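PDB 3OYO: hemopexin fold protein CP4 from Vigna unguiculata, which is a calcium-binding seed protein of the four-bladed hemopexin fold whose precise role is not established. Local coordinates for residues P160-T165 / T204-I209. Numbering follows the deposited sequence.
Sequences PVLNGT and TLVGNI
Val-161 and Val-206 pack flank to flank, their side chains running past one another in opposite senses. CG1 of Val-206, set between its own backbone N and carbonyl carbon (chi1 68°), comes within 3.6 Å of CB of Val-161. CG2 of Val-161 in turn drops into the angle between Val-206 and Thr-204: it lies 3.5 Å from the backbone O of Thr-204 and 4.0 Å from that threonine's CG2. The hydroxyl of Thr-204 has its partner elsewhere, at the carbonyl of Lys-201. The other branch of Val-206, CG2, is crossed obliquely by Leu-162, whose CD2 stops 4.0 Å away. In the hemopexin beta-propeller this is a seam between adjacent blades: the loop that follows the 147-154 blade edge and helix 155-158 leans on 205-211, the outer strand of the next four-stranded blade. Further along, Ile-209 extends its CD1 to CB of Thr-165, a looser touch at 4.2 Å. A type II turn from Leu-162 to Thr-165, with its own backbone bond from Thr-165 N to Leu-162 O, shapes that end of the loop. Thr-165 OG1 bonds the same Leu-162 O at 2.7 Å and also the N of Phe-167, and together these two hold the rotation of the threonine side chain facing Ile-209.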
loop_
_atom_site.group_PDB
_atom_site.type_symbol
_atom_site.label_atom_id
_atom_site.label_comp_id
_atom_site.label_asym_id
_atom_site.label_seq_id
_atom_site.Cartn_x
_atom_site.Cartn_y
_atom_site.Cartn_z
ATOM N N PRO A 160 8.178 16.711 -7.452
ATOM C CA PRO A 160 9.101 17.709 -6.857
ATOM C C PRO A 160 8.812 18.144 -5.413
ATOM O O PRO A 160 9.750 18.434 -4.668
ATOM C CB PRO A 160 9.026 18.904 -7.829
ATOM C CG PRO A 160 7.800 18.681 -8.593
ATOM C CD PRO A 160 7.618 17.179 -8.716
ATOM N N VAL A 161 7.554 18.150 -4.983
ATOM C CA VAL A 161 7.265 18.474 -3.563
ATOM C C VAL A 161 7.840 17.457 -2.576
ATOM O O VAL A 161 8.095 17.783 -1.408
ATOM C CB VAL A 161 5.754 18.653 -3.287
ATOM C CG1 VAL A 161 5.280 19.905 -3.914
ATOM C CG2 VAL A 161 4.935 17.400 -3.710
ATOM N N LEU A 162 8.047 16.217 -3.027
ATOM C CA LEU A 162 8.655 15.187 -2.150
ATOM C C LEU A 162 10.171 15.238 -2.180
ATOM O O LEU A 162 10.834 14.647 -1.352
ATOM C CB LEU A 162 8.168 13.773 -2.512
ATOM C CG LEU A 162 6.683 13.530 -2.343
ATOM C CD1 LEU A 162 6.363 12.069 -2.666
ATOM C CD2 LEU A 162 6.290 13.892 -0.934
ATOM N N ASN A 163 10.710 15.962 -3.150
ATOM C CA ASN A 163 12.146 16.195 -3.217
ATOM C C ASN A 163 12.620 16.971 -1.976
ATOM O O ASN A 163 12.090 18.038 -1.628
ATOM C CB ASN A 163 12.478 16.961 -4.487
ATOM C CG ASN A 163 13.913 16.838 -4.862
ATOM O OD1 ASN A 163 14.439 15.745 -5.029
ATOM N ND2 ASN A 163 14.566 17.954 -5.008
ATOM N N GLY A 164 13.621 16.406 -1.311
ATOM C CA GLY A 164 14.193 17.034 -0.146
ATOM C C GLY A 164 13.556 16.538 1.120
ATOM O O GLY A 164 14.045 16.828 2.186
ATOM N N THR A 165 12.493 15.755 1.023
ATOM C CA THR A 165 11.822 15.227 2.217
ATOM C C THR A 165 12.312 13.797 2.491
ATOM O O THR A 165 13.051 13.220 1.690
ATOM C CB THR A 165 10.302 15.170 2.005
ATOM O OG1 THR A 165 10.004 14.087 1.105
ATOM C CG2 THR A 165 9.798 16.494 1.393
ATOM N N THR A 204 1.548 17.496 -7.698
ATOM C CA THR A 204 1.198 16.894 -6.411
ATOM C C THR A 204 1.255 17.957 -5.328
ATOM O O THR A 204 2.192 18.788 -5.283
ATOM C CB THR A 204 2.149 15.714 -6.094
ATOM O OG1 THR A 204 2.021 14.755 -7.134
ATOM C CG2 THR A 204 1.852 15.032 -4.733
ATOM N N LEU A 205 0.218 17.939 -4.482
ATOM C CA LEU A 205 0.190 18.764 -3.271
ATOM C C LEU A 205 0.572 17.902 -2.093
ATOM O O LEU A 205 0.221 16.756 -2.036
ATOM C CB LEU A 205 -1.176 19.402 -3.030
ATOM C CG LEU A 205 -1.847 20.149 -4.186
ATOM C CD1 LEU A 205 -3.161 20.628 -3.701
ATOM C CD2 LEU A 205 -1.008 21.341 -4.682
ATOM N N VAL A 206 1.319 18.470 -1.161
ATOM C CA VAL A 206 1.775 17.729 0.001
ATOM C C VAL A 206 1.487 18.533 1.272
ATOM O O VAL A 206 1.526 19.775 1.259
ATOM C CB VAL A 206 3.278 17.343 -0.118
ATOM C CG1 VAL A 206 4.158 18.537 -0.038
ATOM C CG2 VAL A 206 3.661 16.344 0.926
ATOM N N GLY A 207 1.163 17.804 2.344
ATOM C CA GLY A 207 0.832 18.392 3.656
ATOM C C GLY A 207 2.103 18.421 4.454
ATOM O O GLY A 207 3.118 17.943 3.964
ATOM N N ASN A 208 2.075 18.942 5.680
ATOM C CA ASN A 208 3.264 18.822 6.550
ATOM C C ASN A 208 3.350 17.395 7.133
ATOM O O ASN A 208 2.324 16.710 7.324
ATOM C CB ASN A 208 3.320 19.913 7.637
ATOM C CG ASN A 208 1.963 20.201 8.237
ATOM O OD1 ASN A 208 1.320 19.308 8.773
ATOM N ND2 ASN A 208 1.507 21.454 8.132
ATOM N N ILE A 209 4.577 16.956 7.362
ATOM C CA ILE A 209 4.866 15.593 7.814
ATOM C C ILE A 209 4.684 15.505 9.316
ATOM O O ILE A 209 5.037 16.446 10.012
ATOM C CB ILE A 209 6.275 15.202 7.404
ATOM C CG1 ILE A 209 6.426 15.386 5.876
ATOM C CG2 ILE A 209 6.645 13.779 7.920
ATOM C CD1 ILE A 209 7.850 15.210 5.386
#